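PDB 6S6H: chromosome-partitioning protein ParB from Caulobacter vibrioides NA1000, which binds the centromeric parS DNA site near the replication origin and takes part in chromosome partition, this chain holding its DNA-binding domain. Local coordinates for residues 37-40 / 41-45; 73-76 / 77-80. All coordinates share one frame; numbering follows the deposited sequence.

Contact 1 (37-40 / 41-45); sequences TQEN and IAQTI. With nucleotides of chain D.
E39 with Q43, N40 with T44 and T37 O with I41 N make a local contact between residues four apart along helix 38-45, whose amino end is set against the DNA backbone. T37 caps that end: the N-H of N40 bonds to T37 OG1, 3.0 Å. T37 OG1 lies between its own backbone N and carbonyl carbon (chi1 62°), the position from which it can face the first turn. Helical bonding then starts at once, with I41 N on T37 O. Two neighbouring phosphates of chain D meet the same helix end: Q38 N donates to OP2 of DT3 at 2.9 Å, and the extended side chain of Q38 carries NE2 to OP2 of DG4 at 2.7 Å. Helix 38-45, followed by helix 49-57, is the first helix of the helix-turn-helix of the ParB DNA-binding domain, and these bonds of Q38 go to phosphate oxygens. The partial positive charge of the helix end would suit the DT3 phosphate. On the outer side, E39 is bent at chi2 (62°) and OE1 takes NE2 of Q43 on its anti lone pair, 2.8 Å, with carboxylate and amide planes almost perpendicular. The bond is not straight, its N-H...O angle being 133°. One residue further along, T44 OG1 reaches back over the carbonyl of N40, 2.7 Å from its O and above the carbonyl plane, while T44 N binds the same oxygen. N40 OD1 accepts a hydrogen bond from R36 NE, just before the cap. I41 packs on Y27 and M31 of helix 20-34.

Contact 2 (73-76 / 77-80); sequences ELTA and GHAR. With nucleotides of chain C.
G77, H78, A79 and R80 follow A76 in the first turn of helix 76-81, and each meets the residues just before it or the DNA of chain C. G77 gives its backbone N-H to OP2 of DT12 at 2.8 Å. G77 has no side chain, and the thymine methyl C7 lies close to where a CB would sit, so the DNA packs directly on the backbone here. H78 turns back onto the N-cap residue T75: CG stands beside its own backbone N (chi1 -67°), and ND1 comes within 2.8 Å of T75 OG1, a hydrogen bond in which either atom could be the donor. T75 N adds a weak bond to the same ND1. The far side of the ring is held as well, NE2 being bonded to L100 O, while CE1 approaches OP1 of DG11 at 3.2 Å, near the ring plane. CB of H78 rests against CD2 of L74, which packs on helix 88-98. A79 N closes the first helical turn on T75 O, 3.2 Å. R80 N follows on A76 O, and the side chain leaves extended, then bends at chi3 (67°) toward the major-groove edge of DG13. There NH1 donates to N7 at 3.0 Å and NH2 to O6 at 2.8 Å, the two-pronged arginine-guanine pairing common in DNA recognition. Helix 76-81 thus combines two tasks: its amino end binds phosphate through G77 N, whereas R80 addresses two acceptors that guanine alone among the bases presents together, consistent with R80 contributing to sequence-selective recognition of parS.

Overall arrangement
Both contacts lie at the amino ends of helices within the ParB helix-turn-helix domain, each with a threonine at the N-cap and a backbone N-H on a phosphate. Their centres are about 23 Å apart, and their nearest atoms about 12 Å, without touching; they engage different DNA strands, D for contact 1 and C for contact 2. Contact 1 is partly buried, with a polar outer side and an inner side against helices 4-11 and 20-34. Contact 2 is buried among helices 63-71, 88-98 and 102-110 and the DNA. Both pack on helix 49-57, contact 1 through Q38, E39 and A42, contact 2 through R80. In the nucleotides described here, 37-45 meets only sugar and phosphate, whereas 73-80 also bonds to a base.

Contact 1 (37-40 / 41-45)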
loop_
_atom_site.group_PDB
_atom_site.type_symbol
_atom_site.label_atom_id
_atom_site.label_comp_id
_atom_site.label_asym_id
_atom_site.label_seq_id
_atom_site.Cartn_x
_atom_site.Cartn_y
_atom_site.Cartn_z
ATOM N N THR B 37 -17.222 -17.445 -0.419
ATOM C CA THR B 37 -17.682 -16.038 -0.580
ATOM C C THR B 37 -16.481 -15.089 -0.514
ATOM O O THR B 37 -15.401 -15.522 -0.081
ATOM C CB THR B 37 -18.718 -15.657 0.489
ATOM O OG1 THR B 37 -18.103 -15.748 1.776
ATOM C CG2 THR B 37 -19.958 -16.523 0.443
ATOM N N GLN B 38 -16.681 -13.835 -0.922
ATOM C CA GLN B 38 -15.718 -12.719 -0.710
ATOM C C GLN B 38 -15.402 -12.617 0.791
ATOM O O GLN B 38 -14.211 -12.451 1.140
ATOM C CB GLN B 38 -16.295 -11.402 -1.234
ATOM C CG GLN B 38 -16.451 -11.349 -2.751
ATOM C CD GLN B 38 -16.836 -9.972 -3.238
ATOM O OE1 GLN B 38 -17.199 -9.096 -2.454
ATOM N NE2 GLN B 38 -16.753 -9.767 -4.545
ATOM N N GLU B 39 -16.435 -12.727 1.634
ATOM C CA GLU B 39 -16.343 -12.658 3.118
ATOM C C GLU B 39 -15.430 -13.773 3.641
ATOM O O GLU B 39 -14.610 -13.477 4.526
ATOM C CB GLU B 39 -17.737 -12.767 3.743
ATOM C CG GLU B 39 -17.734 -12.765 5.263
ATOM C CD GLU B 39 -17.173 -11.507 5.900
ATOM O OE1 GLU B 39 -16.666 -11.598 7.037
ATOM O OE2 GLU B 39 -17.252 -10.434 5.265
ATOM N N ASN B 40 -15.581 -14.999 3.128
ATOM C CA ASN B 40 -14.804 -16.193 3.564
ATOM C C ASN B 40 -13.324 -15.992 3.214
ATOM O O ASN B 40 -12.479 -16.207 4.101
ATOM C CB ASN B 40 -15.355 -17.488 2.961
ATOM C CG ASN B 40 -14.466 -18.688 3.213
ATOM O OD1 ASN B 40 -13.469 -18.886 2.519
ATOM N ND2 ASN B 40 -14.819 -19.497 4.197
ATOM N N ILE B 41 -13.030 -15.593 1.971
ATOM C CA ILE B 41 -11.646 -15.304 1.488
ATOM C C ILE B 41 -11.024 -14.252 2.409
ATOM O O ILE B 41 -9.915 -14.496 2.912
ATOM C CB ILE B 41 -11.639 -14.841 0.014
ATOM C CG1 ILE B 41 -12.164 -15.923 -0.935
ATOM C CG2 ILE B 41 -10.249 -14.365 -0.394
ATOM C CD1 ILE B 41 -11.390 -17.222 -0.893
ATOM N N ALA B 42 -11.728 -13.137 2.618
ATOM C CA ALA B 42 -11.303 -11.998 3.464
ATOM C C ALA B 42 -10.867 -12.505 4.843
ATOM O O ALA B 42 -9.740 -12.178 5.257
ATOM C CB ALA B 42 -12.422 -10.991 3.570
ATOM N N GLN B 43 -11.716 -13.289 5.513
ATOM C CA GLN B 43 -11.438 -13.843 6.867
ATOM C C GLN B 43 -10.224 -14.783 6.808
ATOM O O GLN B 43 -9.447 -14.786 7.773
ATOM C CB GLN B 43 -12.670 -14.557 7.431
ATOM C CG GLN B 43 -13.754 -13.604 7.914
ATOM C CD GLN B 43 -14.878 -14.300 8.645
ATOM O OE1 GLN B 43 -14.814 -15.490 8.949
ATOM N NE2 GLN B 43 -15.936 -13.555 8.930
ATOM N N THR B 44 -10.064 -15.535 5.713
ATOM C CA THR B 44 -8.948 -16.499 5.502
ATOM C C THR B 44 -7.615 -15.747 5.405
ATOM O O THR B 44 -6.643 -16.210 6.026
ATOM C CB THR B 44 -9.171 -17.367 4.255
ATOM O OG1 THR B 44 -10.454 -17.983 4.369
ATOM C CG2 THR B 44 -8.111 -18.432 4.071
ATOM N N ILE B 45 -7.571 -14.639 4.654
ATOM C CA ILE B 45 -6.314 -13.895 4.341
ATOM C C ILE B 45 -6.115 -12.741 5.334
ATOM O O ILE B 45 -5.110 -12.027 5.184
ATOM C CB ILE B 45 -6.302 -13.404 2.877
ATOM C CG1 ILE B 45 -7.220 -12.199 2.653
ATOM C CG2 ILE B 45 -6.630 -14.549 1.929
ATOM C CD1 ILE B 45 -7.105 -11.590 1.276
ATOM P P DT D 3 -20.247 -13.212 -2.857
ATOM O OP1 DT D 3 -19.871 -14.210 -3.890
ATOM O OP2 DT D 3 -19.429 -13.076 -1.625
ATOM O "O5'" DT D 3 -20.338 -11.791 -3.573
ATOM C "C5'" DT D 3 -21.297 -11.550 -4.624
ATOM C "C4'" DT D 3 -21.435 -10.071 -4.898
ATOM O "O4'" DT D 3 -22.005 -9.394 -3.754
ATOM C "C3'" DT D 3 -20.125 -9.332 -5.218
ATOM O "O3'" DT D 3 -20.191 -8.772 -6.539
ATOM C "C2'" DT D 3 -20.031 -8.262 -4.142
ATOM C "C1'" DT D 3 -21.477 -8.083 -3.751
ATOM N N1 DT D 3 -21.714 -7.486 -2.420
ATOM C C2 DT D 3 -22.364 -6.273 -2.369
ATOM O O2 DT D 3 -22.746 -5.678 -3.364
ATOM N N3 DT D 3 -22.552 -5.778 -1.102
ATOM C C4 DT D 3 -22.160 -6.357 0.089
ATOM O O4 DT D 3 -22.396 -5.788 1.152
ATOM C C5 DT D 3 -21.479 -7.627 -0.038
ATOM C C7 DT D 3 -21.019 -8.330 1.200
ATOM C C6 DT D 3 -21.290 -8.119 -1.270
ATOM P P DG D 4 -19.006 -7.839 -7.106
ATOM O OP1 DG D 4 -18.794 -8.185 -8.535
ATOM O OP2 DG D 4 -17.857 -7.915 -6.169
ATOM O "O5'" DG D 4 -19.657 -6.386 -7.046
ATOM C "C5'" DG D 4 -20.749 -6.043 -7.921
ATOM C "C4'" DG D 4 -20.940 -4.546 -7.972
ATOM O "O4'" DG D 4 -21.331 -4.057 -6.668
ATOM C "C3'" DG D 4 -19.697 -3.749 -8.360
ATOM O "O3'" DG D 4 -20.070 -2.655 -9.201
ATOM C "C2'" DG D 4 -19.142 -3.295 -7.023
ATOM C "C1'" DG D 4 -20.400 -3.095 -6.200
ATOM N N9 DG D 4 -20.233 -3.308 -4.767
ATOM C C8 DG D 4 -19.777 -4.447 -4.148
ATOM N N7 DG D 4 -19.754 -4.349 -2.847
ATOM C C5 DG D 4 -20.231 -3.072 -2.591
ATOM C C6 DG D 4 -20.435 -2.398 -1.360
ATOM O O6 DG D 4 -20.223 -2.807 -0.213
ATOM N N1 DG D 4 -20.940 -1.117 -1.555
ATOM C C2 DG D 4 -21.211 -0.554 -2.779
ATOM N N2 DG D 4 -21.695 0.699 -2.762
ATOM N N3 DG D 4 -21.025 -1.171 -3.934
ATOM C C4 DG D 4 -20.537 -2.418 -3.766
#

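Contact 2 (73-76 / 77-80)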
loop_
_atom_site.group_PDB
_atom_site.type_symbol
_atom_site.label_atom_id
_atom_site.label_comp_id
_atom_site.label_asym_id
_atom_site.label_seq_id
_atom_site.Cartn_x
_atom_site.Cartn_y
_atom_site.Cartn_z
ATOM N N GLU B 73 2.901 1.966 -14.664
ATOM C CA GLU B 73 2.558 3.355 -15.076
ATOM C C GLU B 73 1.371 3.852 -14.238
ATOM O O GLU B 73 1.293 5.070 -14.005
ATOM C CB GLU B 73 2.262 3.413 -16.575
ATOM C CG GLU B 73 3.518 3.456 -17.427
ATOM C CD GLU B 73 3.300 3.169 -18.903
ATOM O OE1 GLU B 73 2.989 4.118 -19.655
ATOM O OE2 GLU B 73 3.434 1.991 -19.297
ATOM N N LEU B 74 0.486 2.943 -13.816
ATOM C CA LEU B 74 -0.601 3.198 -12.829
ATOM C C LEU B 74 -0.407 2.274 -11.626
ATOM O O LEU B 74 0.132 1.170 -11.816
ATOM C CB LEU B 74 -1.966 2.922 -13.469
ATOM C CG LEU B 74 -2.415 3.885 -14.567
ATOM C CD1 LEU B 74 -3.790 3.494 -15.087
ATOM C CD2 LEU B 74 -2.431 5.323 -14.074
ATOM N N THR B 75 -0.863 2.704 -10.450
ATOM C CA THR B 75 -1.006 1.861 -9.234
ATOM C C THR B 75 -2.431 1.305 -9.189
ATOM O O THR B 75 -3.277 1.775 -9.975
ATOM C CB THR B 75 -0.696 2.646 -7.951
ATOM O OG1 THR B 75 -1.824 3.472 -7.660
ATOM C CG2 THR B 75 0.554 3.492 -8.055
ATOM N N ALA B 76 -2.678 0.347 -8.294
ATOM C CA ALA B 76 -4.003 -0.259 -8.023
ATOM C C ALA B 76 -5.007 0.837 -7.638
ATOM O O ALA B 76 -6.163 0.745 -8.076
ATOM C CB ALA B 76 -3.875 -1.300 -6.936
ATOM N N GLY B 77 -4.569 1.825 -6.849
ATOM C CA GLY B 77 -5.379 2.970 -6.383
ATOM C C GLY B 77 -5.920 3.801 -7.536
ATOM O O GLY B 77 -7.120 4.142 -7.508
ATOM N N HIS B 78 -5.069 4.115 -8.517
ATOM C CA HIS B 78 -5.437 4.856 -9.754
ATOM C C HIS B 78 -6.481 4.059 -10.542
ATOM O O HIS B 78 -7.542 4.627 -10.872
ATOM C CB HIS B 78 -4.193 5.140 -10.610
ATOM C CG HIS B 78 -3.228 6.096 -9.993
ATOM N ND1 HIS B 78 -2.033 5.680 -9.442
ATOM C CD2 HIS B 78 -3.277 7.438 -9.836
ATOM C CE1 HIS B 78 -1.385 6.723 -8.967
ATOM N NE2 HIS B 78 -2.126 7.815 -9.199
ATOM N N ALA B 79 -6.183 2.784 -10.820
ATOM C CA ALA B 79 -6.997 1.871 -11.657
ATOM C C ALA B 79 -8.406 1.725 -11.069
ATOM O O ALA B 79 -9.385 1.873 -11.834
ATOM C CB ALA B 79 -6.309 0.535 -11.769
ATOM N N ARG B 80 -8.503 1.437 -9.768
ATOM C CA ARG B 80 -9.790 1.249 -9.043
ATOM C C ARG B 80 -10.618 2.539 -9.120
ATOM O O ARG B 80 -11.842 2.444 -9.345
ATOM C CB ARG B 80 -9.514 0.861 -7.590
ATOM C CG ARG B 80 -10.746 0.446 -6.800
ATOM C CD ARG B 80 -10.405 0.330 -5.328
ATOM N NE ARG B 80 -10.090 1.631 -4.752
ATOM C CZ ARG B 80 -9.344 1.839 -3.666
ATOM N NH1 ARG B 80 -8.798 0.825 -3.014
ATOM N NH2 ARG B 80 -9.139 3.075 -3.243
ATOM P P DT C 12 -1.253 1.194 -4.268
ATOM O OP1 DT C 12 -0.519 -0.016 -4.716
ATOM O OP2 DT C 12 -2.452 1.650 -5.022
ATOM O "O5'" DT C 12 -1.660 0.966 -2.749
ATOM C "C5'" DT C 12 -0.662 0.609 -1.792
ATOM C "C4'" DT C 12 -1.296 0.077 -0.529
ATOM O "O4'" DT C 12 -1.967 1.141 0.181
ATOM C "C3'" DT C 12 -2.331 -1.027 -0.719
ATOM O "O3'" DT C 12 -2.115 -1.964 0.335
ATOM C "C2'" DT C 12 -3.660 -0.302 -0.603
ATOM C "C1'" DT C 12 -3.349 0.854 0.342
ATOM N N1 DT C 12 -4.089 2.120 0.116
ATOM C C2 DT C 12 -4.461 2.855 1.219
ATOM O O2 DT C 12 -4.271 2.481 2.364
ATOM N N3 DT C 12 -5.088 4.043 0.930
ATOM C C4 DT C 12 -5.354 4.563 -0.324
ATOM O O4 DT C 12 -5.932 5.643 -0.430
ATOM C C5 DT C 12 -4.929 3.742 -1.435
ATOM C C7 DT C 12 -5.180 4.220 -2.830
ATOM C C6 DT C 12 -4.308 2.588 -1.162
ATOM P P DG C 13 -2.800 -3.400 0.307
ATOM O OP1 DG C 13 -1.866 -4.362 0.949
ATOM O OP2 DG C 13 -3.300 -3.654 -1.071
ATOM O "O5'" DG C 13 -4.039 -3.204 1.287
ATOM C "C5'" DG C 13 -3.809 -2.978 2.689
ATOM C "C4'" DG C 13 -5.040 -2.392 3.341
ATOM O "O4'" DG C 13 -5.399 -1.147 2.700
ATOM C "C3'" DG C 13 -6.289 -3.278 3.294
ATOM O "O3'" DG C 13 -6.696 -3.455 4.657
ATOM C "C2'" DG C 13 -7.258 -2.506 2.407
ATOM C "C1'" DG C 13 -6.811 -1.074 2.622
ATOM N N9 DG C 13 -7.148 -0.105 1.581
ATOM C C8 DG C 13 -6.986 -0.253 0.225
ATOM N N7 DG C 13 -7.327 0.811 -0.451
ATOM C C5 DG C 13 -7.719 1.724 0.518
ATOM C C6 DG C 13 -8.194 3.058 0.390
ATOM O O6 DG C 13 -8.368 3.720 -0.641
ATOM N N1 DG C 13 -8.477 3.621 1.630
ATOM C C2 DG C 13 -8.329 2.984 2.839
ATOM N N2 DG C 13 -8.661 3.694 3.925
ATOM N N3 DG C 13 -7.883 1.745 2.973
ATOM C C4 DG C 13 -7.602 1.178 1.780
ATOM P P DG C 11 -0.221 8.291 -5.198
ATOM O OP1 DG C 11 0.156 8.301 -6.636
ATOM O OP2 DG C 11 -1.469 8.979 -4.771
ATOM O "O5'" DG C 11 -0.301 6.805 -4.627
ATOM C "C5'" DG C 11 0.787 5.886 -4.789
ATOM C "C4'" DG C 11 0.557 4.659 -3.940
ATOM O "O4'" DG C 11 0.248 5.051 -2.580
ATOM C "C3'" DG C 11 -0.597 3.759 -4.386
ATOM O "O3'" DG C 11 -0.203 2.394 -4.182
ATOM C "C2'" DG C 11 -1.753 4.229 -3.519
ATOM C "C1'" DG C 11 -1.065 4.638 -2.227
ATOM N N9 DG C 11 -1.702 5.745 -1.523
ATOM C C8 DG C 11 -2.195 6.905 -2.072
ATOM N N7 DG C 11 -2.688 7.723 -1.182
ATOM C C5 DG C 11 -2.512 7.062 0.026
ATOM C C6 DG C 11 -2.868 7.447 1.344
ATOM O O6 DG C 11 -3.419 8.488 1.721
ATOM N N1 DG C 11 -2.510 6.478 2.275
ATOM C C2 DG C 11 -1.893 5.288 1.978
ATOM N N2 DG C 11 -1.628 4.483 3.016
ATOM N N3 DG C 11 -1.562 4.913 0.751
ATOM C C4 DG C 11 -1.899 5.842 -0.168
#